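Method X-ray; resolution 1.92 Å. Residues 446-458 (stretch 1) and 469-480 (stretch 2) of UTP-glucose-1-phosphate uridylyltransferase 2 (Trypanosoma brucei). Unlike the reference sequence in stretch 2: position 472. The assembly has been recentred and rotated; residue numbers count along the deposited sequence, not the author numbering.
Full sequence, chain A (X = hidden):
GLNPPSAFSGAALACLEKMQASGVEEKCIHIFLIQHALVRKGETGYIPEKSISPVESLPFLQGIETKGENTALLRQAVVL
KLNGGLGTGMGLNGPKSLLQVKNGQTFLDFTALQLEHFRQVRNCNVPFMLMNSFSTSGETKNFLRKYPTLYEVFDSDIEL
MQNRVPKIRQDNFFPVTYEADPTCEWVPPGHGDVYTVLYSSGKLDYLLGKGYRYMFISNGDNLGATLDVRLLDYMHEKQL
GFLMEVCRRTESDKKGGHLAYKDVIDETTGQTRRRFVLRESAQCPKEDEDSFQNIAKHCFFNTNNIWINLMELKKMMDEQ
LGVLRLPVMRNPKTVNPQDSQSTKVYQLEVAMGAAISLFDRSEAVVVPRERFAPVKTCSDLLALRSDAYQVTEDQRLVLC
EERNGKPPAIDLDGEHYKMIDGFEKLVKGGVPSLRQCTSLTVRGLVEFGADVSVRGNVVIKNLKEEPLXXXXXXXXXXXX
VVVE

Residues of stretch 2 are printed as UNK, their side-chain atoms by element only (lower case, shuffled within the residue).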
ATOM      1  N   VAL A 446      14.494 -22.785   7.983  1.00 24.04           N
ATOM      2  CA  VAL A 446      14.296 -22.646   9.430  1.00 24.44           C
ATOM      3  C   VAL A 446      12.813 -22.768   9.715  1.00 25.43           C
ATOM      4  O   VAL A 446      11.969 -22.282   8.948  1.00 24.91           O
ATOM      5  CB  VAL A 446      14.880 -21.281   9.982  1.00 24.10           C
ATOM      6  CG1 VAL A 446      14.386 -20.941  11.368  1.00 24.24           C
ATOM      7  CG2 VAL A 446      16.417 -21.268   9.947  1.00 21.88           C
ATOM      8  N   GLU A 447      12.504 -23.440  10.823  1.00 26.60           N
ATOM      9  CA  GLU A 447      11.125 -23.737  11.214  1.00 27.42           C
ATOM     10  C   GLU A 447      10.911 -23.532  12.726  1.00 27.36           C
ATOM     11  O   GLU A 447      11.423 -24.309  13.538  1.00 27.49           O
ATOM     12  CB  GLU A 447      10.759 -25.164  10.800  1.00 27.72           C
ATOM     13  CG  GLU A 447      10.627 -25.408   9.274  1.00 27.87           C
ATOM     14  CD  GLU A 447      10.219 -26.828   8.925  1.00 29.20           C
ATOM     15  OE1 GLU A 447       9.655 -27.550   9.788  1.00 30.92           O
ATOM     16  OE2 GLU A 447      10.460 -27.235   7.770  1.00 31.82           O
ATOM     17  N   PHE A 448      10.177 -22.477  13.085  1.00 27.02           N
ATOM     18  CA  PHE A 448       9.740 -22.250  14.471  1.00 27.20           C
ATOM     19  C   PHE A 448       8.720 -23.284  14.880  1.00 27.30           C
ATOM     20  O   PHE A 448       7.862 -23.657  14.084  1.00 27.35           O
ATOM     21  CB  PHE A 448       9.114 -20.858  14.655  1.00 27.34           C
ATOM     22  CG  PHE A 448      10.104 -19.738  14.583  1.00 26.89           C
ATOM     23  CD1 PHE A 448      10.980 -19.490  15.647  1.00 24.50           C
ATOM     24  CD2 PHE A 448      10.176 -18.938  13.449  1.00 28.28           C
ATOM     25  CE1 PHE A 448      11.913 -18.456  15.578  1.00 27.70           C
ATOM     26  CE2 PHE A 448      11.117 -17.878  13.361  1.00 28.48           C
ATOM     27  CZ  PHE A 448      11.983 -17.643  14.424  1.00 27.47           C
ATOM     28  N   GLY A 449       8.844 -23.749  16.122  1.00 27.05           N
ATOM     29  CA  GLY A 449       7.809 -24.514  16.786  1.00 27.21           C
ATOM     30  C   GLY A 449       7.038 -23.556  17.681  1.00 27.37           C
ATOM     31  O   GLY A 449       6.965 -22.352  17.401  1.00 27.21           O
ATOM     32  N   ALA A 450       6.498 -24.092  18.773  1.00 27.01           N
ATOM     33  CA  ALA A 450       5.541 -23.377  19.614  1.00 27.58           C
ATOM     34  C   ALA A 450       6.173 -22.606  20.784  1.00 27.83           C
ATOM     35  O   ALA A 450       7.226 -22.986  21.324  1.00 26.96           O
ATOM     36  CB  ALA A 450       4.432 -24.345  20.108  1.00 27.68           C
ATOM     37  N   ASP A 451       5.520 -21.496  21.123  1.00 28.64           N
ATOM     38  CA  ASP A 451       5.886 -20.599  22.235  1.00 29.11           C
ATOM     39  C   ASP A 451       7.379 -20.232  22.302  1.00 28.73           C
ATOM     40  O   ASP A 451       7.961 -20.111  23.377  1.00 29.00           O
ATOM     41  CB  ASP A 451       5.338 -21.150  23.560  1.00 29.34           C
ATOM     42  CG  ASP A 451       3.849 -21.481  23.474  1.00 31.44           C
ATOM     43  OD1 ASP A 451       3.016 -20.694  23.978  1.00 34.54           O
ATOM     44  OD2 ASP A 451       3.506 -22.519  22.870  1.00 32.02           O
ATOM     45  N   VAL A 452       7.988 -20.063  21.137  1.00 28.86           N
ATOM     46  CA  VAL A 452       9.335 -19.504  21.021  1.00 28.39           C
ATOM     47  C   VAL A 452       9.327 -18.001  21.306  1.00 28.52           C
ATOM     48  O   VAL A 452       8.512 -17.265  20.783  1.00 28.51           O
ATOM     49  CB  VAL A 452       9.957 -19.829  19.638  1.00 28.04           C
ATOM     50  CG1 VAL A 452      11.276 -19.109  19.438  1.00 28.19           C
ATOM     51  CG2 VAL A 452      10.174 -21.334  19.525  1.00 27.68           C
ATOM     52  N   SER A 453      10.238 -17.556  22.166  1.00 28.62           N
ATOM     53  CA  SER A 453      10.322 -16.153  22.545  1.00 27.71           C
ATOM     54  C   SER A 453      11.570 -15.547  21.911  1.00 27.23           C
ATOM     55  O   SER A 453      12.682 -16.011  22.164  1.00 27.44           O
ATOM     56  CB  SER A 453      10.342 -16.029  24.082  1.00 27.75           C
ATOM     57  OG  SER A 453      10.742 -14.737  24.518  1.00 25.87           O
ATOM     58  N   VAL A 454      11.392 -14.551  21.044  1.00 26.59           N
ATOM     59  CA  VAL A 454      12.569 -13.888  20.425  1.00 25.60           C
ATOM     60  C   VAL A 454      12.822 -12.527  21.114  1.00 25.29           C
ATOM     61  O   VAL A 454      11.913 -11.686  21.211  1.00 24.18           O
ATOM     62  CB  VAL A 454      12.461 -13.748  18.870  1.00 25.63           C
ATOM     63  CG1 VAL A 454      13.598 -12.934  18.310  1.00 27.26           C
ATOM     64  CG2 VAL A 454      12.380 -15.098  18.166  1.00 26.42           C
ATOM     65  N   ARG A 455      14.052 -12.332  21.604  1.00 24.20           N
ATOM     66  CA  ARG A 455      14.380 -11.170  22.419  1.00 23.51           C
ATOM     67  C   ARG A 455      15.671 -10.479  21.957  1.00 23.41           C
ATOM     68  O   ARG A 455      16.698 -11.140  21.696  1.00 22.46           O
ATOM     69  CB  ARG A 455      14.551 -11.581  23.885  1.00 23.44           C
ATOM     70  CG  ARG A 455      13.325 -12.177  24.520  1.00 23.17           C
ATOM     71  CD  ARG A 455      13.678 -12.897  25.821  1.00 27.61           C
ATOM     72  NE  ARG A 455      12.510 -13.620  26.316  1.00 30.89           N
ATOM     73  CZ  ARG A 455      12.424 -14.252  27.483  1.00 32.10           C
ATOM     74  NH1 ARG A 455      13.442 -14.276  28.329  1.00 34.18           N
ATOM     75  NH2 ARG A 455      11.301 -14.877  27.793  1.00 32.62           N
ATOM     76  N   GLY A 456      15.624  -9.154  21.905  1.00 23.06           N
ATOM     77  CA  GLY A 456      16.804  -8.357  21.546  1.00 23.79           C
ATOM     78  C   GLY A 456      17.110  -8.470  20.064  1.00 23.78           C
ATOM     79  O   GLY A 456      16.196  -8.347  19.251  1.00 23.64           O
ATOM     80  N   ASN A 457      18.394  -8.661  19.735  1.00 24.08           N
ATOM     81  CA  ASN A 457      18.867  -8.902  18.368  1.00 24.70           C
ATOM     82  C   ASN A 457      19.216 -10.372  18.076  1.00 25.36           C
ATOM     83  O   ASN A 457      20.294 -10.854  18.465  1.00 26.26           O
ATOM     84  CB  ASN A 457      20.082  -8.021  18.063  1.00 24.40           C
ATOM     85  CG  ASN A 457      19.745  -6.537  18.070  1.00 25.50           C
ATOM     86  OD1 ASN A 457      20.506  -5.717  18.566  1.00 26.59           O
ATOM     87  ND2 ASN A 457      18.591  -6.197  17.533  1.00 24.32           N
ATOM     88  N   VAL A 458      18.322 -11.071  17.373  1.00 26.22           N
ATOM     89  CA  VAL A 458      18.476 -12.506  17.101  1.00 26.34           C
ATOM     90  C   VAL A 458      18.844 -12.822  15.647  1.00 26.64           C
ATOM     91  O   VAL A 458      18.201 -12.335  14.716  1.00 27.33           O
ATOM     92  CB  VAL A 458      17.231 -13.300  17.557  1.00 26.49           C
ATOM     93  CG1 VAL A 458      17.243 -14.780  17.062  1.00 26.71           C
ATOM     94  CG2 VAL A 458      17.125 -13.254  19.065  1.00 26.12           C
ATOM     95  N   UNK A 469      14.937 -26.880  13.019  1.00 29.45           N
ATOM     96  CA  UNK A 469      13.739 -26.708  13.835  1.00 30.05           C
ATOM     97  C   UNK A 469      14.132 -25.977  15.100  1.00 29.81           C
ATOM     98  O   UNK A 469      15.123 -26.326  15.750  1.00 29.49           O
ATOM     99  c   UNK A 469      11.811 -27.796  15.088  1.00 30.49           C
ATOM    100  c   UNK A 469      13.002 -28.040  14.155  1.00 30.33           C
ATOM    101  c   UNK A 469      12.382 -30.140  12.982  1.00 30.55           C
ATOM    102  c   UNK A 469      12.478 -28.687  12.877  1.00 29.98           C
ATOM    103  N   UNK A 470      13.380 -24.933  15.423  1.00 29.11           N
ATOM    104  CA  UNK A 470      13.576 -24.252  16.693  1.00 29.12           C
ATOM    105  C   UNK A 470      12.582 -24.834  17.710  1.00 28.70           C
ATOM    106  O   UNK A 470      11.375 -24.585  17.635  1.00 28.74           O
ATOM    107  c   UNK A 470      14.391 -22.139  15.443  1.00 29.23           C
ATOM    108  c   UNK A 470      13.803 -22.018  17.924  1.00 28.17           C
ATOM    109  c   UNK A 470      15.916 -22.483  15.570  1.00 30.69           C
ATOM    110  c   UNK A 470      13.489 -22.680  16.574  1.00 29.28           C
ATOM    111  N   UNK A 471      13.105 -25.622  18.639  1.00 28.65           N
ATOM    112  CA  UNK A 471      12.289 -26.325  19.641  1.00 28.75           C
ATOM    113  C   UNK A 471      11.236 -25.452  20.307  1.00 28.98           C
ATOM    114  O   UNK A 471      11.443 -24.253  20.526  1.00 29.54           O
ATOM    115  N   UNK A 472      10.099 -26.051  20.626  1.00 29.02           N
ATOM    116  CA  UNK A 472       9.031 -25.349  21.340  1.00 29.39           C
ATOM    117  C   UNK A 472       9.499 -24.836  22.722  1.00 29.32           C
ATOM    118  O   UNK A 472      10.174 -25.539  23.460  1.00 29.40           O
ATOM    119  c   UNK A 472       7.792 -26.245  21.447  1.00 29.37           C
ATOM    120  o   UNK A 472       7.333 -26.626  20.152  1.00 28.97           O
ATOM    121  N   UNK A 473       9.192 -23.581  23.034  1.00 29.55           N
ATOM    122  CA  UNK A 473       9.581 -22.985  24.314  1.00 29.26           C
ATOM    123  C   UNK A 473      10.988 -22.404  24.337  1.00 29.08           C
ATOM    124  O   UNK A 473      11.404 -21.837  25.344  1.00 29.22           O
ATOM    125  N   UNK A 474      11.729 -22.558  23.237  1.00 29.18           N
ATOM    126  CA  UNK A 474      13.074 -21.956  23.095  1.00 28.88           C
ATOM    127  C   UNK A 474      13.046 -20.436  23.280  1.00 28.17           C
ATOM    128  O   UNK A 474      12.265 -19.735  22.639  1.00 28.61           O
ATOM    129  c   UNK A 474      18.237 -22.405  20.608  1.00 35.03           C
ATOM    130  n   UNK A 474      17.804 -23.244  19.669  1.00 36.84           N
ATOM    131  n   UNK A 474      19.433 -21.858  20.493  1.00 35.36           N
ATOM    132  c   UNK A 474      13.663 -22.290  21.719  1.00 29.17           C
ATOM    133  n   UNK A 474      17.482 -22.116  21.664  1.00 34.59           N
ATOM    134  c   UNK A 474      16.139 -22.656  21.898  1.00 32.10           C
ATOM    135  c   UNK A 474      15.047 -21.713  21.443  1.00 29.61           C
ATOM    136  N   UNK A 475      13.884 -19.943  24.179  1.00 28.11           N
ATOM    137  CA  UNK A 475      14.113 -18.499  24.332  1.00 27.35           C
ATOM    138  C   UNK A 475      15.392 -18.118  23.572  1.00 27.00           C
ATOM    139  O   UNK A 475      16.488 -18.607  23.873  1.00 27.26           O
ATOM    140  c   UNK A 475      13.025 -18.417  26.649  1.00 25.75           C
ATOM    141  c   UNK A 475      14.573 -16.557  25.920  1.00 28.11           C
ATOM    142  c   UNK A 475      14.260 -18.065  25.835  1.00 27.29           C
ATOM    143  N   UNK A 476      15.244 -17.254  22.580  1.00 26.77           N
ATOM    144  CA  UNK A 476      16.382 -16.689  21.888  1.00 26.49           C
ATOM    145  C   UNK A 476      16.544 -15.246  22.325  1.00 26.79           C
ATOM    146  O   UNK A 476      15.789 -14.353  21.902  1.00 26.68           O
ATOM    147  c   UNK A 476      15.375 -18.116  18.537  1.00 25.24           C
ATOM    148  c   UNK A 476      16.200 -18.187  19.786  1.00 26.25           C
ATOM    149  c   UNK A 476      16.204 -16.785  20.382  1.00 26.42           C
ATOM    150  c   UNK A 476      17.635 -18.706  19.514  1.00 25.21           C
ATOM    151  N   UNK A 477      17.536 -15.041  23.183  1.00 26.32           N
ATOM    152  CA  UNK A 477      17.746 -13.767  23.857  1.00 26.84           C
ATOM    153  C   UNK A 477      19.065 -13.144  23.390  1.00 26.63           C
ATOM    154  O   UNK A 477      20.143 -13.547  23.858  1.00 26.72           O
ATOM    155  o   UNK A 477      17.707 -11.647  25.612  1.00 27.73           O
ATOM    156  o   UNK A 477      17.725 -12.875  27.435  1.00 27.52           O
ATOM    157  c   UNK A 477      17.740 -12.752  26.190  1.00 27.29           C
ATOM    158  c   UNK A 477      17.793 -14.025  25.365  1.00 26.56           C
ATOM    159  N   UNK A 478      18.982 -12.184  22.465  1.00 26.26           N
ATOM    160  CA  UNK A 478      20.179 -11.563  21.892  1.00 26.69           C
ATOM    161  C   UNK A 478      21.229 -12.581  21.393  1.00 26.72           C
ATOM    162  O   UNK A 478      22.452 -12.388  21.550  1.00 26.72           O
ATOM    163  n   UNK A 478      19.411  -8.698  23.500  1.00 32.43           N
ATOM    164  c   UNK A 478      20.782 -10.578  22.904  1.00 27.51           C
ATOM    165  c   UNK A 478      20.327  -9.181  22.659  1.00 29.63           C
ATOM    166  o   UNK A 478      20.749  -8.544  21.688  1.00 32.03           O
ATOM    167  N   UNK A 479      20.733 -13.659  20.791  1.00 26.44           N
ATOM    168  CA  UNK A 479      21.546 -14.818  20.435  1.00 26.54           C
ATOM    169  C   UNK A 479      21.726 -14.922  18.925  1.00 25.99           C
ATOM    170  O   UNK A 479      20.847 -14.542  18.156  1.00 26.38           O
ATOM    171  o   UNK A 479      21.454 -19.680  21.462  1.00 29.89           O
ATOM    172  c   UNK A 479      20.868 -16.076  20.982  1.00 26.43           C
ATOM    173  c   UNK A 479      21.502 -17.417  20.646  1.00 27.96           C
ATOM    174  c   UNK A 479      20.873 -18.573  21.442  1.00 27.20           C
ATOM    175  o   UNK A 479      19.809 -18.367  22.060  1.00 28.57           O
ATOM    176  N   UNK A 480      22.877 -15.445  18.523  1.00 25.28           N
ATOM    177  CA  UNK A 480      23.169 -15.757  17.142  1.00 24.86           C
ATOM    178  C   UNK A 480      23.245 -17.279  17.067  1.00 24.68           C
ATOM    179  O   UNK A 480      24.067 -17.898  17.763  1.00 24.82           O
ATOM    180  c   UNK A 480      24.325 -13.588  16.508  1.00 24.07           C
ATOM    181  c   UNK A 480      25.036 -15.721  15.401  1.00 25.37           C
ATOM    182  c   UNK A 480      24.504 -15.091  16.685  1.00 25.27           C
TER
HETATM  183  O   HOH W   1       9.438 -19.219  25.405  1.00 34.78           O
HETATM  184  O   HOH W   2      22.684  -7.573  20.329  1.00 28.55           O
HETATM  185  O   HOH W   3      23.137 -10.333  18.866  1.00 31.24           O

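Position 469 carries four carbons, forked at the first, with one arm two carbons long, beside the Glu-447 carboxylate. It is Ile-469, a beta-branched residue at home in a strand; its CA-H meets Glu-447 O (CA to O 3.3 Å), and its CG1 lies 4.3 Å from OE1 of Glu-447.

Position 470 has the same four carbons and fork, but on the buried face that carries Phe-448, with Val-446 and Val-452 also in reach. This is Ile-470. Its CG1 is 4.2 Å from CG1 of Val-446, its CB 4.2 Å from CD1 of Phe-448, and its CG2 4.0 Å from CG2 of Val-452, so a branched aliphatic group fills the space among three apolar neighbours.

Position 471 has no atoms beyond the backbone: Gly-471, which opens a type II turn. Nothing of stretch 1 would obstruct a CB here, so this contact does not itself demand glycine.

Position 472 shows one carbon and then one oxygen, which accepts a hydrogen bond from Ala-450 N. It is Ser-472, which differs from the reference sequence; N of Ala-450 to OG of Ser-472 is 3.0 Å. The short side chain reaches a backbone amide where the strand pairing is interrupted.

Position 473, again without a side chain, is Gly-473. With phi 85° and psi -3°, a CB would be jammed against the preceding carbonyl oxygen, so the turn calls for glycine. Its N donates to Ala-450 O at 2.7 Å.

Position 474 has three carbons, a nitrogen, and a carbon bearing two more nitrogens; its first carbon nears Val-452, but its end leads away from stretch 1. It is Arg-474, whose NH2 forms a salt bridge with a carboxylate oxygen of position 479. Its backbone N closes the turn on Gly-471 O at 3.2 Å.

Position 475 has one carbon carrying two others, one lying over a face of the Arg-455 guanidinium. Val-475, beta-branched, suits a strand and offers carbon to that flat group: CG1 is 3.5 Å from NH1 of Arg-455.

Position 476 has four carbons, forked at the second, buried among valines 452, 454 and 458. A purely apolar, forked side chain suits this place: Leu-476. Its CD1 is 4.3 Å from CG1 of Val-452 and its CB 3.9 Å from CG2 of Val-458.

Position 477 has two carbons, the second bearing two oxygens, one near Arg-455 CB. Asp-477 is acidic, suiting an exposed place near Arg-455; its OD2 is 4.6 Å from NH1 of Arg-455, beyond salt-bridge range.

Position 478 has two carbons, the second bearing an oxygen, which accepts from Asn-457 N, and a nitrogen, near Gly-456. Asn-478 OD1 is 3.1 Å from Asn-457 N, while a CB on Gly-456 would clash with ND2.

Position 479, three carbons ending in two oxygens, touches stretch 1 only through its backbone. Glu-479 has the reach and charge to pair with Arg-474 (OE2 to NH2 3.1 Å). Position 480, one carbon carrying two, touches nothing on stretch 1: Val-480.

The stretches pair in parallel: Ser-453 N donates to Arg-474 O, Leu-476 N to Ser-453 O, Arg-455 N to Leu-476 O and Asn-478 N to Arg-455 O, so the bonds alternate between the chains, while Ile-470 and Leu-476 supply the apolar packing.

Stretch 2 (469-480) IIGSGRVLDNEV
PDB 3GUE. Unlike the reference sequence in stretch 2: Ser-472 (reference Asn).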